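Local coordinates for protein extracellular endo-alpha-(1->5)-L-arabinanase 1 (Bacillus subtilis, PDB 1UV4) that cleaves internal alpha-1,5-linkages between L-arabinofuranosyl units of arabinan, a secreted, calcium-binding family 43 glycoside hydrolase used in breaking down plant cell walls, at residues Trp5-Glu10 against Lys278-Asp283; Leu11-Thr16 against Val265-Asp270; Ser23-Gly28 against Val39-Asp44; Ala131-Leu136 against Ala183-Thr188; Tyr197-Phe202 against Gly254-Val259. One frame throughout, in Å; residues are numbered along the deposited sequence.

Interaction 1. Residues Trp5-Glu10 against Lys278-Asp283; sequences WGASNE and KLLIND
W5 CG stands beside its backbone N (chi1 -69°), and I281 CG2 is anti to its own N; the methyl and the indole meet. I281 CG2 sits over one face of the W5 ring, toward the rim, 3.5 Å from W5 CE3, as a CH-pi contact. At the ring edge, W5 NE1 gives a nearly straight hydrogen bond to D283 OD1, at 3.0 Å. The donor meets the carboxylate from above its plane. The other oxygen, D283 OD2, bonds to the backbone N of A3.

Farther along, S8 OG occupies the crowded position between its N and carbonyl carbon. There it accepts a hydrogen bond from L279 N at 2.9 Å and donates to E10 O. S8 N bonds to L279 O at 2.8 Å. On the face bearing A7 and L280, A7 CB touches L280 CD1 at 3.6 Å. The K278 chain passes S8 O and turns its amine to a salt bridge with D273. Glycine suits position 6, since at its backbone angles a CB would press on W5 O.

Antiparallel backbone bonds join the N-terminal strand to the C-terminal one. The paired edge is finished at one end by the W5-D283 bond and at the other by S8 OG, which bonds to both L279 N and E10 O.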
# COMPACT_ATOMS: atom_id res chain seq x y z
N TRP A 5 -12.16 8.86 12.42
CA TRP A 5 -13.29 9.22 11.56
C TRP A 5 -14.39 8.19 11.64
O TRP A 5 -15.56 8.52 11.55
CB TRP A 5 -12.87 9.31 10.10
CG TRP A 5 -11.97 10.44 9.74
CD1 TRP A 5 -11.16 11.17 10.58
CD2 TRP A 5 -11.77 10.97 8.43
NE1 TRP A 5 -10.48 12.11 9.85
CE2 TRP A 5 -10.83 12.00 8.53
CE3 TRP A 5 -12.27 10.65 7.17
CZ2 TRP A 5 -10.40 12.72 7.42
CZ3 TRP A 5 -11.85 11.33 6.09
CH2 TRP A 5 -10.94 12.37 6.20
N GLY A 6 -13.98 6.94 11.78
CA GLY A 6 -14.89 5.81 11.88
C GLY A 6 -14.39 4.67 11.04
O GLY A 6 -13.35 4.77 10.38
N ALA A 7 -15.13 3.57 11.08
CA ALA A 7 -14.87 2.37 10.31
C ALA A 7 -16.01 2.19 9.32
O ALA A 7 -17.21 2.45 9.62
CB ALA A 7 -14.81 1.18 11.24
N SER A 8 -15.64 1.69 8.14
CA SER A 8 -16.61 1.45 7.08
C SER A 8 -17.55 0.31 7.41
O SER A 8 -17.23 -0.63 8.16
CB SER A 8 -15.92 1.13 5.77
OG SER A 8 -15.22 -0.10 5.81
N ASN A 9 -18.72 0.43 6.79
CA ASN A 9 -19.71 -0.60 6.62
C ASN A 9 -19.21 -1.75 5.72
O ASN A 9 -19.30 -2.96 6.02
CB ASN A 9 -21.00 0.08 6.05
CG ASN A 9 -20.78 0.89 4.70
OD1 ASN A 9 -19.78 1.64 4.50
ND2 ASN A 9 -21.77 0.77 3.79
N GLU A 10 -18.61 -1.34 4.62
CA GLU A 10 -18.15 -2.24 3.59
C GLU A 10 -16.78 -2.80 3.89
O GLU A 10 -15.90 -2.14 4.44
CB GLU A 10 -18.12 -1.53 2.23
CG GLU A 10 -19.48 -1.26 1.64
CD GLU A 10 -20.20 -2.50 1.13
OE1 GLU A 10 -19.60 -3.60 1.00
OE2 GLU A 10 -21.41 -2.38 0.79
N LYS A 278 -12.34 -4.00 7.56
CA LYS A 278 -13.00 -2.75 7.25
C LYS A 278 -11.97 -1.65 7.11
O LYS A 278 -10.85 -1.72 7.64
CB LYS A 278 -13.99 -2.39 8.35
CG LYS A 278 -14.95 -3.51 8.76
CD LYS A 278 -15.91 -3.88 7.62
CE LYS A 278 -17.15 -4.74 8.08
NZ LYS A 278 -17.74 -4.28 9.38
N LEU A 279 -12.40 -0.58 6.44
CA LEU A 279 -11.62 0.66 6.28
C LEU A 279 -11.77 1.55 7.50
O LEU A 279 -12.87 2.00 7.80
CB LEU A 279 -12.10 1.39 5.04
CG LEU A 279 -11.50 2.75 4.74
CD1 LEU A 279 -10.02 2.70 4.58
CD2 LEU A 279 -12.11 3.32 3.47
N LEU A 280 -10.66 1.82 8.20
CA LEU A 280 -10.62 2.72 9.36
C LEU A 280 -9.76 3.91 8.96
O LEU A 280 -8.75 3.80 8.28
CB LEU A 280 -10.02 2.05 10.57
CG LEU A 280 -10.94 1.15 11.38
CD1 LEU A 280 -11.46 -0.03 10.65
CD2 LEU A 280 -10.21 0.68 12.65
N ILE A 281 -10.20 5.08 9.39
CA ILE A 281 -9.54 6.32 8.99
C ILE A 281 -9.33 7.22 10.21
O ILE A 281 -10.26 7.41 10.99
CB ILE A 281 -10.38 7.07 7.92
CG1 ILE A 281 -10.75 6.14 6.75
CG2 ILE A 281 -9.63 8.31 7.46
CD1 ILE A 281 -11.53 6.83 5.69
N ASN A 282 -8.12 7.75 10.36
CA ASN A 282 -7.81 8.72 11.40
C ASN A 282 -7.10 9.92 10.82
O ASN A 282 -6.42 9.81 9.83
CB ASN A 282 -6.83 8.14 12.44
CG ASN A 282 -7.50 7.34 13.52
OD1 ASN A 282 -7.99 6.25 13.24
ND2 ASN A 282 -7.49 7.86 14.74
N ASP A 283 -7.19 11.06 11.49
CA ASP A 283 -6.27 12.16 11.22
C ASP A 283 -4.89 11.74 11.67
O ASP A 283 -4.73 10.94 12.61
CB ASP A 283 -6.66 13.35 12.03
CG ASP A 283 -8.05 13.82 11.72
OD1 ASP A 283 -8.34 14.08 10.53
OD2 ASP A 283 -8.94 13.93 12.59
O HOH W 1 -17.73 -1.67 11.17

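Interaction 2. Residues Leu11-Thr16 against Val265-Asp270; sequences LLHDPT and VRHAYD. With EDO (1,2-ethanediol), chain E.
The imidazoles of H13 and H267 lie against each other at an oblique angle, with planes 42° apart and centroids 4.3 Å apart. H13 CD2 comes over one face of the H267 ring, toward its rim; its modelled closeness to CE1 is doubtful. D14 OD1 lies over the centre of one H13 face, 3.6 Å above the plane. At the edge of the H267 ring, the backbone N of D14 donates to H267 ND1 at 3.0 Å. The bond is nearly straight, and the donor is tilted modestly from the ring plane.

The H267 ring reaches this place because CG stands between its backbone N and carbonyl carbon (chi1 64°). D14 and H267 then run side by side, with D14 OD1 3.4 Å from H267 CE1. P15 packs against the strand, with P15 CG 3.7 Å from R266 C. R266 points away from the loop. Its NE and NH2 both bond O1 of an ethanediol at the guanidinium edge, while NH1 bonds N282.

D14 is inferred to be the catalytic proton acceptor, and its OD2 bonds to T29. H267 ND1 acts as an acceptor and NE2 bonds T212 OG1, an arrangement consistent with the ring proton on NE2. H267 therefore probably holds the backbone that carries D14, which is consistent with a second-shell role in the active site.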
# COMPACT_ATOMS: atom_id res chain seq x y z
N LEU A 11 -16.61 -4.04 3.49
CA LEU A 11 -15.34 -4.72 3.55
C LEU A 11 -14.33 -3.97 2.68
O LEU A 11 -14.63 -3.54 1.57
CB LEU A 11 -15.52 -6.14 2.97
CG LEU A 11 -14.35 -7.12 2.87
CD1 LEU A 11 -14.86 -8.53 2.83
CD2 LEU A 11 -13.41 -6.86 1.70
N LEU A 12 -13.10 -3.79 3.17
CA LEU A 12 -12.02 -3.35 2.31
C LEU A 12 -10.70 -3.80 2.89
O LEU A 12 -10.52 -3.73 4.07
CB LEU A 12 -11.99 -1.80 2.11
CG LEU A 12 -11.22 -1.34 0.90
CD1 LEU A 12 -11.76 -1.83 -0.43
CD2 LEU A 12 -11.22 0.21 0.92
N HIS A 13 -9.81 -4.28 2.03
CA HIS A 13 -8.50 -4.77 2.43
C HIS A 13 -7.44 -4.08 1.57
O HIS A 13 -7.60 -3.90 0.37
CB HIS A 13 -8.46 -6.31 2.18
CG HIS A 13 -7.31 -7.02 2.81
ND1 HIS A 13 -6.61 -7.99 2.14
CD2 HIS A 13 -6.75 -6.93 4.04
CE1 HIS A 13 -5.65 -8.46 2.93
NE2 HIS A 13 -5.71 -7.83 4.08
N ASP A 14 -6.34 -3.71 2.20
CA ASP A 14 -5.19 -3.05 1.51
C ASP A 14 -5.62 -1.75 0.86
O ASP A 14 -5.44 -1.57 -0.34
CB ASP A 14 -4.49 -3.96 0.51
CG ASP A 14 -4.23 -5.36 1.04
OD1 ASP A 14 -3.66 -5.49 2.15
OD2 ASP A 14 -4.53 -6.42 0.41
N PRO A 15 -6.21 -0.82 1.62
CA PRO A 15 -6.84 0.37 1.01
C PRO A 15 -5.88 1.50 0.57
O PRO A 15 -4.79 1.68 1.11
CB PRO A 15 -7.70 0.89 2.15
CG PRO A 15 -6.88 0.52 3.37
CD PRO A 15 -6.36 -0.84 3.09
N THR A 16 -6.38 2.26 -0.39
CA THR A 16 -5.84 3.58 -0.73
C THR A 16 -7.05 4.45 -0.96
O THR A 16 -8.16 3.95 -1.20
CB THR A 16 -4.94 3.43 -1.97
OG1 THR A 16 -4.19 4.64 -2.25
CG2 THR A 16 -5.70 3.17 -3.22
N VAL A 265 -5.36 5.95 6.38
CA VAL A 265 -6.34 4.91 6.15
C VAL A 265 -5.66 3.58 6.40
O VAL A 265 -4.46 3.42 6.18
CB VAL A 265 -6.98 4.98 4.71
CG1 VAL A 265 -7.61 6.37 4.48
CG2 VAL A 265 -5.98 4.66 3.61
N ARG A 266 -6.44 2.61 6.81
CA ARG A 266 -5.90 1.25 6.99
C ARG A 266 -7.07 0.29 7.04
O ARG A 266 -8.23 0.74 7.11
CB ARG A 266 -5.11 1.14 8.30
CG ARG A 266 -5.90 1.10 9.55
CD ARG A 266 -5.79 2.31 10.29
NE ARG A 266 -6.44 2.35 11.60
CZ ARG A 266 -7.02 3.44 12.06
NH1 ARG A 266 -7.04 4.54 11.32
NH2 ARG A 266 -7.54 3.45 13.27
N HIS A 267 -6.80 -1.00 6.96
CA HIS A 267 -7.82 -1.99 7.27
C HIS A 267 -7.61 -2.51 8.68
O HIS A 267 -6.52 -2.41 9.23
CB HIS A 267 -7.86 -3.14 6.25
CG HIS A 267 -6.61 -3.98 6.19
ND1 HIS A 267 -5.78 -4.04 5.08
CD2 HIS A 267 -6.05 -4.80 7.12
CE1 HIS A 267 -4.75 -4.83 5.34
NE2 HIS A 267 -4.88 -5.29 6.58
N ALA A 268 -8.66 -3.06 9.29
CA ALA A 268 -8.52 -3.82 10.54
C ALA A 268 -9.71 -4.76 10.60
O ALA A 268 -10.76 -4.49 9.97
CB ALA A 268 -8.47 -2.92 11.73
N TYR A 269 -9.56 -5.87 11.30
CA TYR A 269 -10.53 -6.96 11.28
C TYR A 269 -11.49 -6.87 12.45
O TYR A 269 -11.10 -6.84 13.61
CB TYR A 269 -9.78 -8.27 11.28
CG TYR A 269 -8.88 -8.47 10.09
CD1 TYR A 269 -7.56 -7.97 10.08
CD2 TYR A 269 -9.33 -9.06 8.94
CE1 TYR A 269 -6.72 -8.18 8.99
CE2 TYR A 269 -8.51 -9.25 7.86
CZ TYR A 269 -7.21 -8.79 7.89
OH TYR A 269 -6.38 -9.04 6.78
N ASP A 270 -12.78 -6.84 12.13
CA ASP A 270 -13.85 -6.52 13.11
C ASP A 270 -14.26 -7.76 13.96
O ASP A 270 -14.94 -8.68 13.48
CB ASP A 270 -15.07 -5.99 12.35
CG ASP A 270 -16.08 -5.28 13.24
OD1 ASP A 270 -16.00 -5.37 14.45
OD2 ASP A 270 -17.01 -4.61 12.75
C1 EDO E . -7.29 -0.35 14.92
O1 EDO E . -6.77 0.66 14.07
C2 EDO E . -7.65 0.21 16.27
O2 EDO E . -6.49 0.27 17.09

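Interaction 3. Residues Ser23-Gly28 against Val39-Asp44; sequences SWYALG and VLKSSD
S23-G28 and V39-S42 run antiparallel, their axes 4.6 Å apart at closest approach, with W24-S42 and A26-L40 as hydrogen-bonded pairs and Y25-K41 and L27-V39 as non-hydrogen-bonded pairs.

Y25 and K41 share one face and lie side by side, pointing the same way. K41 CG is anti to the backbone N (chi1 -176°), and the chain beyond is fully extended. Its methylenes pass the tyrosine, with K41 CG 3.8 Å from Y25 CE2. Near the end, K41 CE sits 3.4 Å from Y25 OH and also close to S23 OG. A single water joins the two tips, accepting from K41 NZ at 2.7 Å and donating to Y25 OH. Farther along this face, V39 CG1 meets Y25 CD2 near the ring plane, and V39 CG2 approaches L27 CG.

The other face carries W24, A26, L40 and S42. A26 CB and L40 CB are 4.3 Å apart, and the indole of W24 has a cation-pi partner in K19.

Strands 16-20 and 49-54 flank the pair. This is the central hairpin of a four-stranded antiparallel sheet, one blade of the five-bladed beta-propeller of family 43.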
# COMPACT_ATOMS: atom_id res chain seq x y z
N SER A 23 -16.79 13.63 -4.04
CA SER A 23 -16.72 12.26 -3.52
C SER A 23 -15.32 11.83 -3.13
O SER A 23 -14.33 12.30 -3.69
CB SER A 23 -17.23 11.23 -4.53
OG SER A 23 -18.56 11.51 -4.86
N TRP A 24 -15.26 10.88 -2.21
CA TRP A 24 -14.06 10.12 -1.91
C TRP A 24 -14.14 8.76 -2.63
O TRP A 24 -15.22 8.19 -2.74
CB TRP A 24 -13.95 9.87 -0.42
CG TRP A 24 -13.68 11.08 0.40
CD1 TRP A 24 -14.57 11.86 1.05
CD2 TRP A 24 -12.39 11.61 0.67
NE1 TRP A 24 -13.89 12.87 1.70
CE2 TRP A 24 -12.55 12.73 1.48
CE3 TRP A 24 -11.10 11.26 0.26
CZ2 TRP A 24 -11.46 13.50 1.93
CZ3 TRP A 24 -10.04 12.00 0.70
CH2 TRP A 24 -10.22 13.11 1.50
N TYR A 25 -12.99 8.25 -3.11
CA TYR A 25 -12.89 6.91 -3.66
C TYR A 25 -11.87 6.18 -2.86
O TYR A 25 -10.75 6.70 -2.62
CB TYR A 25 -12.49 6.94 -5.15
CG TYR A 25 -13.57 7.52 -6.01
CD1 TYR A 25 -13.66 8.90 -6.19
CD2 TYR A 25 -14.54 6.71 -6.60
CE1 TYR A 25 -14.67 9.47 -6.93
CE2 TYR A 25 -15.55 7.29 -7.38
CZ TYR A 25 -15.59 8.67 -7.53
OH TYR A 25 -16.58 9.35 -8.26
N ALA A 26 -12.26 5.01 -2.40
CA ALA A 26 -11.35 4.09 -1.72
C ALA A 26 -11.20 2.86 -2.59
O ALA A 26 -12.19 2.27 -3.05
CB ALA A 26 -11.86 3.71 -0.33
N LEU A 27 -9.97 2.47 -2.87
CA LEU A 27 -9.72 1.29 -3.68
C LEU A 27 -9.03 0.27 -2.81
O LEU A 27 -8.31 0.63 -1.86
CB LEU A 27 -8.85 1.60 -4.88
CG LEU A 27 -9.44 2.62 -5.85
CD1 LEU A 27 -9.26 3.99 -5.36
CD2 LEU A 27 -8.78 2.50 -7.25
N GLY A 28 -9.24 -1.02 -3.10
CA GLY A 28 -8.61 -2.08 -2.31
C GLY A 28 -8.41 -3.30 -3.18
O GLY A 28 -8.75 -3.35 -4.34
N VAL A 39 -13.52 -1.08 -5.71
CA VAL A 39 -13.70 0.38 -5.71
C VAL A 39 -14.95 0.74 -4.89
O VAL A 39 -16.04 0.23 -5.14
CB VAL A 39 -13.89 0.95 -7.14
CG1 VAL A 39 -14.07 2.46 -7.08
CG2 VAL A 39 -12.69 0.56 -8.05
N LEU A 40 -14.75 1.64 -3.92
CA LEU A 40 -15.80 2.18 -3.09
C LEU A 40 -15.89 3.70 -3.28
O LEU A 40 -14.91 4.35 -3.52
CB LEU A 40 -15.52 1.92 -1.61
CG LEU A 40 -15.28 0.47 -1.17
CD1 LEU A 40 -15.16 0.50 0.37
CD2 LEU A 40 -16.39 -0.42 -1.57
N LYS A 41 -17.09 4.24 -3.18
CA LYS A 41 -17.36 5.68 -3.31
C LYS A 41 -18.19 6.16 -2.12
O LYS A 41 -19.08 5.46 -1.64
CB LYS A 41 -18.12 5.94 -4.58
CG LYS A 41 -18.39 7.41 -4.93
CD LYS A 41 -19.20 7.50 -6.20
CE LYS A 41 -19.52 8.94 -6.57
NZ LYS A 41 -20.37 8.99 -7.80
N SER A 42 -17.90 7.38 -1.65
CA SER A 42 -18.71 7.99 -0.62
C SER A 42 -18.69 9.50 -0.71
O SER A 42 -17.83 10.07 -1.32
CB SER A 42 -18.27 7.51 0.73
OG SER A 42 -17.02 7.98 1.00
N SER A 43 -19.66 10.12 -0.07
CA SER A 43 -19.69 11.56 0.13
C SER A 43 -19.10 11.95 1.50
O SER A 43 -18.77 13.13 1.71
CB SER A 43 -21.14 12.06 0.01
OG SER A 43 -21.93 11.58 1.09
N ASP A 44 -19.01 11.00 2.45
CA ASP A 44 -18.65 11.31 3.85
C ASP A 44 -17.45 10.50 4.37
O ASP A 44 -17.15 10.52 5.58
CB ASP A 44 -19.89 11.16 4.78
CG ASP A 44 -20.41 9.72 4.89
OD1 ASP A 44 -19.86 8.81 4.23
OD2 ASP A 44 -21.39 9.42 5.63
O HOH W 2 -18.90 7.90 -9.85

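Interaction 4. Residues Ala131-Leu136 against Ala183-Thr188. With CA (calcium ion), chain D.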
# COMPACT_ATOMS: atom_id res chain seq x y z
N ALA A 131 7.30 -8.50 -5.70
CA ALA A 131 6.81 -7.29 -6.36
C ALA A 131 5.30 -7.14 -6.24
O ALA A 131 4.54 -7.31 -7.20
CB ALA A 131 7.19 -7.27 -7.86
N ILE A 132 4.91 -6.82 -5.01
CA ILE A 132 3.56 -6.44 -4.67
C ILE A 132 3.56 -5.24 -3.72
O ILE A 132 4.58 -4.81 -3.20
CB ILE A 132 2.75 -7.63 -4.07
CG1 ILE A 132 3.20 -7.96 -2.66
CG2 ILE A 132 2.81 -8.85 -4.97
CD1 ILE A 132 2.34 -8.93 -1.94
N ASP A 133 2.37 -4.72 -3.50
CA ASP A 133 2.13 -3.66 -2.52
C ASP A 133 2.81 -2.33 -2.87
O ASP A 133 3.55 -1.76 -2.06
CB ASP A 133 2.48 -4.04 -1.09
CG ASP A 133 1.71 -5.20 -0.57
OD1 ASP A 133 0.73 -5.71 -1.18
OD2 ASP A 133 2.05 -5.70 0.53
N PRO A 134 2.56 -1.82 -4.09
CA PRO A 134 3.21 -0.56 -4.51
C PRO A 134 2.79 0.66 -3.74
O PRO A 134 1.65 0.76 -3.29
CB PRO A 134 2.75 -0.40 -5.95
CG PRO A 134 1.44 -1.20 -6.04
CD PRO A 134 1.63 -2.33 -5.12
N GLU A 135 3.69 1.63 -3.68
CA GLU A 135 3.45 2.92 -3.08
C GLU A 135 4.18 3.97 -3.89
O GLU A 135 5.40 3.98 -3.94
CB GLU A 135 3.98 2.90 -1.64
CG GLU A 135 4.26 4.24 -1.00
CD GLU A 135 3.04 5.05 -0.66
OE1 GLU A 135 1.93 4.77 -1.19
OE2 GLU A 135 3.14 6.02 0.16
N LEU A 136 3.44 4.90 -4.47
CA LEU A 136 4.01 6.06 -5.16
C LEU A 136 4.24 7.14 -4.11
O LEU A 136 3.36 7.48 -3.30
CB LEU A 136 3.04 6.55 -6.24
CG LEU A 136 3.49 7.80 -7.00
CD1 LEU A 136 4.79 7.61 -7.78
CD2 LEU A 136 2.38 8.22 -7.98
N ALA A 183 8.55 -10.84 7.91
CA ALA A 183 7.12 -10.63 7.99
C ALA A 183 6.76 -9.16 8.07
O ALA A 183 6.33 -8.63 9.11
CB ALA A 183 6.53 -11.43 9.14
N LEU A 184 6.94 -8.47 6.96
CA LEU A 184 6.49 -7.10 6.80
C LEU A 184 6.09 -6.85 5.34
O LEU A 184 6.50 -7.61 4.45
CB LEU A 184 7.54 -6.09 7.24
CG LEU A 184 8.69 -5.79 6.27
CD1 LEU A 184 9.53 -4.64 6.83
CD2 LEU A 184 9.50 -6.98 6.03
N GLU A 185 5.24 -5.86 5.14
CA GLU A 185 4.64 -5.57 3.84
C GLU A 185 4.11 -4.16 3.78
O GLU A 185 4.10 -3.44 4.75
CB GLU A 185 3.49 -6.56 3.56
CG GLU A 185 2.30 -6.40 4.50
CD GLU A 185 1.00 -7.09 4.05
OE1 GLU A 185 0.90 -8.30 4.24
OE2 GLU A 185 0.01 -6.43 3.58
N ALA A 186 3.65 -3.79 2.60
CA ALA A 186 2.68 -2.67 2.49
C ALA A 186 3.29 -1.36 2.93
O ALA A 186 2.76 -0.67 3.76
CB ALA A 186 1.40 -2.98 3.26
N PRO A 187 4.34 -0.94 2.27
CA PRO A 187 4.89 0.37 2.63
C PRO A 187 3.99 1.55 2.27
O PRO A 187 3.24 1.55 1.33
CB PRO A 187 6.17 0.42 1.82
CG PRO A 187 5.84 -0.35 0.59
CD PRO A 187 5.04 -1.54 1.12
N THR A 188 4.16 2.61 3.10
CA THR A 188 3.69 3.94 2.77
C THR A 188 4.78 4.93 3.18
O THR A 188 5.43 4.73 4.17
CB THR A 188 2.29 4.25 3.42
OG1 THR A 188 1.81 5.52 2.93
CG2 THR A 188 2.36 4.40 4.90
CA CA D . -0.27 5.77 -1.21
O HOH W 3 1.83 -0.47 -0.05
O HOH W 4 0.84 7.36 0.10
O HOH W 5 0.77 6.86 -3.13
O HOH W 6 -1.60 8.11 -0.75
O HOH W 7 -2.14 6.66 -2.27
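D133 and E185 bring their carboxylates together obliquely, with planes 41° apart. The nearest oxygens, D133 OD2 and E185 OE2, are 3.7 Å apart. D133 OD2 also lies 3.5 Å from E185 CB and 3.2 Å from the backbone N of A186. E185 is the inferred proton donor. D133 is inferred to tune its pKa and to orient both donor and substrate, and the closeness of the two acids fits that role.

E135 and T188 form the second meeting point and also cross at a slant. E135 CG is anti to the backbone N, and a bend at chi2 (71°) brings CD round. E135 OE1 binds the calcium ion at 2.4 Å. E135 OE2 turns to the other segment, 3.1 Å from T188 OG1. OE2 also accepts a hydrogen bond from the backbone N-H of L189. Between the two pairs, P187 CD packs on D133 O at 3.5 Å. A water lies 2.9 Å from D133 O and 2.8 Å from P187 O.

Residues 135-136 open strand 135-138, and 184-188 open strand 184-192, in different sheets. P187 and T188 pack on strand 195-203, while P134 and L136 rest on strand 84-91.

Interaction 5. Residues Tyr197-Phe202 against Gly254-Val259; sequences YLMVSF and GGQDIV. With CA (calcium ion), chain D.
S201 OG makes two hydrogen bonds to the other segment, accepting one and donating one. It accepts from the backbone N-H of G255, with S201 OG 2.8 Å from G255 N, and donates to Q256 OE1 at 2.7 Å. S201 OG stands beside its own backbone N (chi1 -63°), which directs OG at G255 and Q256. G254 CA also touches it, and a CB on G254 would be tight against the hydroxyl. G255 has positive phi, a conformation that glycine adopts easily.

Q256 folds back to meet the serine. Its CG lies between backbone N and carbonyl carbon, and the chain bends at chi2 (-69°). Q256 CG rests on M199 CB at 4.1 Å, the two side chains meeting at a slant. Farther along, M199 extends until M199 CE approaches I258 CD1 at 4.2 Å. The strands are antiparallel in direction, but these links run through side chains rather than regular backbone pairing.

D257 turns from this interface to the calcium ion, which it binds with OD1 at 2.3 Å and OD2 at 2.6 Å. T188 OG1 lies at D257 OD1, and T16 OG1 hydrogen-bonds OD2. I258 O lies beside two calcium-bound waters. E135, D77 and four waters complete the coordination.

Strand 250-259 is the edge strand of its sheet nearest the central calcium. The arrangement is that of adjoining blades of a five-bladed propeller around a central calcium site.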
# COMPACT_ATOMS: atom_id res chain seq x y z
N TYR A 197 9.39 9.66 6.06
CA TYR A 197 8.76 8.70 6.96
C TYR A 197 8.30 7.49 6.22
O TYR A 197 7.62 7.62 5.19
CB TYR A 197 7.56 9.31 7.70
CG TYR A 197 7.95 10.43 8.64
CD1 TYR A 197 8.32 10.18 9.97
CD2 TYR A 197 8.00 11.75 8.19
CE1 TYR A 197 8.72 11.21 10.81
CE2 TYR A 197 8.41 12.81 9.04
CZ TYR A 197 8.75 12.54 10.35
OH TYR A 197 9.14 13.55 11.20
N LEU A 198 8.66 6.32 6.72
CA LEU A 198 8.22 5.03 6.19
C LEU A 198 7.34 4.34 7.23
O LEU A 198 7.75 4.17 8.38
CB LEU A 198 9.39 4.15 5.89
CG LEU A 198 9.06 2.74 5.41
CD1 LEU A 198 8.35 2.72 4.07
CD2 LEU A 198 10.36 1.93 5.31
N MET A 199 6.13 3.97 6.87
CA MET A 199 5.32 3.06 7.65
C MET A 199 5.21 1.73 6.91
O MET A 199 5.14 1.71 5.69
CB MET A 199 3.91 3.59 7.85
CG MET A 199 3.83 4.90 8.48
SD MET A 199 2.07 5.31 8.83
CE MET A 199 2.23 6.86 9.65
N VAL A 200 5.25 0.63 7.66
CA VAL A 200 5.05 -0.69 7.10
C VAL A 200 4.04 -1.43 7.99
O VAL A 200 3.78 -1.05 9.12
CB VAL A 200 6.36 -1.50 7.00
CG1 VAL A 200 7.36 -0.78 6.18
CG2 VAL A 200 6.94 -1.78 8.38
N SER A 201 3.39 -2.44 7.42
CA SER A 201 2.65 -3.41 8.21
C SER A 201 3.59 -4.55 8.63
O SER A 201 4.24 -5.13 7.78
CB SER A 201 1.49 -3.95 7.37
OG SER A 201 0.59 -2.92 7.04
N PHE A 202 3.69 -4.82 9.92
CA PHE A 202 4.31 -6.04 10.42
C PHE A 202 3.21 -7.09 10.38
O PHE A 202 2.09 -6.82 10.81
CB PHE A 202 4.79 -5.87 11.87
CG PHE A 202 6.12 -5.17 12.04
CD1 PHE A 202 6.84 -4.68 10.97
CD2 PHE A 202 6.61 -4.99 13.32
CE1 PHE A 202 8.04 -3.99 11.15
CE2 PHE A 202 7.83 -4.36 13.52
CZ PHE A 202 8.55 -3.87 12.42
N GLY A 254 -3.45 -2.87 9.46
CA GLY A 254 -2.42 -2.87 8.45
C GLY A 254 -2.89 -2.37 7.12
O GLY A 254 -4.00 -1.82 7.01
N GLY A 255 -2.07 -2.54 6.10
CA GLY A 255 -2.42 -2.04 4.80
C GLY A 255 -2.57 -0.55 4.77
O GLY A 255 -3.34 0.01 3.98
N GLN A 256 -1.83 0.14 5.63
CA GLN A 256 -2.02 1.57 5.85
C GLN A 256 -1.51 2.40 4.70
O GLN A 256 -0.56 2.04 3.98
CB GLN A 256 -1.33 1.97 7.14
CG GLN A 256 0.21 2.02 7.06
CD GLN A 256 0.86 0.64 6.90
OE1 GLN A 256 0.45 -0.31 7.56
NE2 GLN A 256 1.84 0.54 5.98
N ASP A 257 -2.18 3.53 4.46
CA ASP A 257 -1.76 4.46 3.42
C ASP A 257 -1.99 5.86 3.88
O ASP A 257 -2.99 6.15 4.57
CB ASP A 257 -2.52 4.15 2.13
CG ASP A 257 -1.85 4.70 0.94
OD1 ASP A 257 -0.61 4.85 0.89
OD2 ASP A 257 -2.50 4.99 -0.04
N ILE A 258 -0.99 6.69 3.64
CA ILE A 258 -1.04 8.13 3.99
C ILE A 258 -1.67 8.85 2.84
O ILE A 258 -1.18 8.75 1.68
CB ILE A 258 0.33 8.69 4.28
CG1 ILE A 258 0.93 8.02 5.53
CG2 ILE A 258 0.20 10.17 4.55
CD1 ILE A 258 2.49 8.18 5.64
N VAL A 259 -2.76 9.56 3.12
CA VAL A 259 -3.57 10.25 2.18
C VAL A 259 -3.48 11.79 2.47
O VAL A 259 -3.65 12.25 3.61
CB VAL A 259 -5.00 9.64 2.22
CG1 VAL A 259 -5.94 10.49 1.41
CG2 VAL A 259 -4.95 8.20 1.72
CA CA D . -0.27 5.77 -1.21
O HOH W 4 0.84 7.36 0.10
O HOH W 6 -1.60 8.11 -0.75
O HOH W 5 0.77 6.86 -3.13
O HOH W 7 -2.14 6.66 -2.27

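Along the chain, interactions 2 to 5 are nested inside the loop closed by interaction 1, which joins the two chain ends and closes the propeller ring. Interactions 1, 2 and 5 all reach the sheet of strands 4-8, 276-283, 263-270 and 250-259. Interaction 3 lies in the next sheet, where T16 pairs with L27. Interactions 4 and 5 share strands 184-192 and 195-203 as neighbours, with centres about 8 Å apart, and the same calcium ion. The centres of interactions 2 and 4 are about 14 Å apart, yet D14 and E185 approach each other. The metal site and the catalytic acids gather near the axis, while interaction 1 closes the ring farther out.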